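Local coordinates for carboxymuconolactone decarboxylase family protein (Thermotoga maritima, PDB 1VKE), which probably acts as a peroxiredoxin-like oxidoreductase of the AhpD-like clan, possibly in the antioxidative response, at residues Glu90-Ala95 against Gly116-Leu121. Residues are numbered along the deposited sequence; the frame is centred on the assembly and turned at random.
Sequences EEIFEA and GFLEEL
L118 meets both I92 and F93, a compact example of how one leucine of 116-121 can serve two residues of 90-95 by giving each of its methyl groups a different partner. The backbones stay well apart, with the CA atoms of I92 and L118 9.3 Å from each other. Along 116-121, the contact falls to L118, with CG anti to the backbone N (chi1 178°), which directs its two methyls toward helix 89-103. There CD1 meets I92 CD1 tip to tip at 3.9 Å, while CD2 lies 3.8 Å from F93 CE1, approaching the ring obliquely near its outer end. The union is purely apolar and modest, burying 119 Å² in all. Helix 72-84 fills in beside L118, through V83 on L118 and L79 on I92, and L63 of helix 55-68 also reaches I92. F93 meanwhile packs on T34 of a third subunit. Farther along, L121 turns to another neighbour and, like F117 before L118, packs on Y15 of helix 15-28. Such side-chain packing between helices 89-103 and 108-127, consecutive in the chain, belongs to the hydrophobic core of the all-helical AhpD-like fold.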
ATOM      1  N   GLU E  90      25.151  11.648   3.088  1.00 12.94           N
ATOM      2  CA  GLU E  90      25.539  10.250   2.912  1.00 13.51           C
ATOM      3  C   GLU E  90      24.684   9.270   3.764  1.00 12.08           C
ATOM      4  O   GLU E  90      24.253   8.220   3.279  1.00 14.43           O
ATOM      5  CB  GLU E  90      27.031  10.036   3.175  1.00 15.18           C
ATOM      6  CG  GLU E  90      27.484   8.647   2.748  1.00 26.50           C
ATOM      7  CD  GLU E  90      29.008   8.521   2.593  1.00 43.69           C
ATOM      8  OE1 GLU E  90      29.732   9.545   2.734  1.00 44.66           O
ATOM      9  OE2 GLU E  90      29.483   7.379   2.338  1.00 48.65           O
ATOM     10  N   GLU E  91      24.470   9.618   5.037  1.00 11.49           N
ATOM     11  CA  GLU E  91      23.665   8.787   5.921  1.00 12.27           C
ATOM     12  C   GLU E  91      22.237   8.720   5.404  1.00 12.25           C
ATOM     13  O   GLU E  91      21.648   7.636   5.284  1.00 11.75           O
ATOM     14  CB  GLU E  91      23.667   9.350   7.359  1.00 12.25           C
ATOM     15  CG  GLU E  91      24.996   9.175   8.096  1.00 13.61           C
ATOM     16  CD  GLU E  91      25.029   9.873   9.452  1.00 17.90           C
ATOM     17  OE1 GLU E  91      24.584  11.047   9.554  1.00 13.03           O
ATOM     18  OE2 GLU E  91      25.559   9.274  10.406  1.00 24.42           O
ATOM     19  N   ILE E  92      21.684   9.875   5.048  1.00 10.58           N
ATOM     20  CA  ILE E  92      20.330   9.918   4.476  1.00  9.50           C
ATOM     21  C   ILE E  92      20.217   9.095   3.188  1.00 10.39           C
ATOM     22  O   ILE E  92      19.262   8.322   3.045  1.00 10.71           O
ATOM     23  CB  ILE E  92      19.896  11.391   4.247  1.00 10.63           C
ATOM     24  CG1 ILE E  92      19.722  12.061   5.607  1.00 11.32           C
ATOM     25  CG2 ILE E  92      18.620  11.462   3.417  1.00 13.80           C
ATOM     26  CD1 ILE E  92      19.624  13.605   5.528  1.00 11.50           C
ATOM     27  N   PHE E  93      21.199   9.199   2.296  1.00 10.89           N
ATOM     28  CA  PHE E  93      21.143   8.430   1.041  1.00 11.38           C
ATOM     29  C   PHE E  93      21.276   6.931   1.277  1.00 11.76           C
ATOM     30  O   PHE E  93      20.590   6.158   0.621  1.00 12.19           O
ATOM     31  CB  PHE E  93      22.178   8.894   0.016  1.00 14.11           C
ATOM     32  CG  PHE E  93      22.048  10.334  -0.425  1.00 17.20           C
ATOM     33  CD1 PHE E  93      20.845  10.970  -0.520  1.00 24.13           C
ATOM     34  CD2 PHE E  93      23.188  11.033  -0.788  1.00 32.40           C
ATOM     35  CE1 PHE E  93      20.777  12.303  -0.938  1.00 23.12           C
ATOM     36  CE2 PHE E  93      23.116  12.361  -1.218  1.00 33.57           C
ATOM     37  CZ  PHE E  93      21.898  12.984  -1.292  1.00 29.43           C
ATOM     38  N   GLU E  94      22.070   6.520   2.261  1.00 12.99           N
ATOM     39  CA  GLU E  94      22.181   5.076   2.577  1.00 11.75           C
ATOM     40  C   GLU E  94      20.876   4.523   3.087  1.00 13.86           C
ATOM     41  O   GLU E  94      20.493   3.394   2.753  1.00 13.71           O
ATOM     42  CB  GLU E  94      23.304   4.800   3.578  1.00 10.99           C
ATOM     43  CG  GLU E  94      24.700   4.989   2.988  1.00 13.26           C
ATOM     44  CD  GLU E  94      25.842   4.663   3.943  1.00 16.39           C
ATOM     45  OE1 GLU E  94      25.632   3.888   4.898  1.00 16.06           O
ATOM     46  OE2 GLU E  94      26.961   5.211   3.729  1.00 15.45           O
ATOM     47  N   ALA E  95      20.153   5.326   3.868  1.00 12.13           N
ATOM     48  CA  ALA E  95      18.809   4.947   4.297  1.00 12.56           C
ATOM     49  C   ALA E  95      17.812   4.923   3.160  1.00 11.53           C
ATOM     50  O   ALA E  95      16.998   3.993   3.058  1.00 11.40           O
ATOM     51  CB  ALA E  95      18.339   5.895   5.384  1.00 12.40           C
ATOM     52  N   GLY E 116      15.076  16.574  -3.657  1.00 15.55           N
ATOM     53  CA  GLY E 116      14.785  17.985  -3.901  1.00 17.77           C
ATOM     54  C   GLY E 116      14.560  18.792  -2.636  1.00 17.99           C
ATOM     55  O   GLY E 116      15.098  19.903  -2.460  1.00 17.19           O
ATOM     56  N   PHE E 117      13.808  18.203  -1.719  1.00 14.21           N
ATOM     57  CA  PHE E 117      13.537  18.820  -0.458  1.00 13.11           C
ATOM     58  C   PHE E 117      14.786  18.908   0.391  1.00 13.04           C
ATOM     59  O   PHE E 117      15.049  19.940   1.000  1.00 13.85           O
ATOM     60  CB  PHE E 117      12.461  18.056   0.276  1.00 15.97           C
ATOM     61  CG  PHE E 117      11.937  18.773   1.461  1.00 15.83           C
ATOM     62  CD1 PHE E 117      11.294  19.997   1.323  1.00 25.14           C
ATOM     63  CD2 PHE E 117      12.110  18.262   2.722  1.00 17.03           C
ATOM     64  CE1 PHE E 117      10.816  20.684   2.438  1.00 28.91           C
ATOM     65  CE2 PHE E 117      11.618  18.934   3.842  1.00 22.40           C
ATOM     66  CZ  PHE E 117      10.973  20.138   3.701  1.00 23.74           C
ATOM     67  N   LEU E 118      15.580  17.846   0.411  1.00 11.94           N
ATOM     68  CA  LEU E 118      16.850  17.872   1.145  1.00 11.56           C
ATOM     69  C   LEU E 118      17.739  19.004   0.612  1.00 12.52           C
ATOM     70  O   LEU E 118      18.372  19.740   1.389  1.00 12.43           O
ATOM     71  CB  LEU E 118      17.546  16.540   1.027  1.00 12.33           C
ATOM     72  CG  LEU E 118      18.909  16.392   1.701  1.00 11.96           C
ATOM     73  CD1 LEU E 118      18.806  16.650   3.184  1.00 14.99           C
ATOM     74  CD2 LEU E 118      19.497  15.027   1.428  1.00 16.76           C
ATOM     75  N   GLU E 119      17.752  19.177  -0.703  1.00 10.34           N
ATOM     76  CA  GLU E 119      18.555  20.278  -1.301  1.00 11.10           C
ATOM     77  C   GLU E 119      18.078  21.623  -0.805  1.00 12.22           C
ATOM     78  O   GLU E 119      18.921  22.520  -0.506  1.00 12.87           O
ATOM     79  CB  GLU E 119      18.569  20.165  -2.811  1.00 13.19           C
ATOM     80  CG  GLU E 119      19.520  19.049  -3.191  1.00 17.57           C
ATOM     81  CD  GLU E 119      19.524  18.688  -4.664  1.00 29.17           C
ATOM     82  OE1 GLU E 119      18.771  19.308  -5.439  1.00 33.95           O
ATOM     83  OE2 GLU E 119      20.300  17.761  -5.025  1.00 27.72           O
ATOM     84  N   GLU E 120      16.761  21.796  -0.700  1.00 13.30           N
ATOM     85  CA  GLU E 120      16.198  23.034  -0.157  1.00 13.35           C
ATOM     86  C   GLU E 120      16.648  23.275   1.291  1.00 12.25           C
ATOM     87  O   GLU E 120      17.041  24.404   1.651  1.00 13.84           O
ATOM     88  CB  GLU E 120      14.667  22.996  -0.226  1.00 14.60           C
ATOM     89  CG  GLU E 120      13.993  24.298   0.161  1.00 26.59           C
ATOM     90  CD  GLU E 120      12.461  24.206   0.101  1.00 29.83           C
ATOM     91  OE1 GLU E 120      11.934  23.269  -0.584  1.00 39.00           O
ATOM     92  OE2 GLU E 120      11.802  25.069   0.742  1.00 44.03           O
ATOM     93  N   LEU E 121      16.627  22.222   2.112  1.00 11.27           N
ATOM     94  CA  LEU E 121      17.078  22.336   3.503  1.00  9.08           C
ATOM     95  C   LEU E 121      18.578  22.695   3.578  1.00  9.87           C
ATOM     96  O   LEU E 121      18.976  23.505   4.399  1.00 10.64           O
ATOM     97  CB  LEU E 121      16.845  21.027   4.265  1.00 11.84           C
ATOM     98  CG  LEU E 121      15.368  20.620   4.371  1.00 12.94           C
ATOM     99  CD1 LEU E 121      15.237  19.261   5.021  1.00 12.10           C
ATOM    100  CD2 LEU E 121      14.571  21.657   5.121  1.00 13.84           C
TER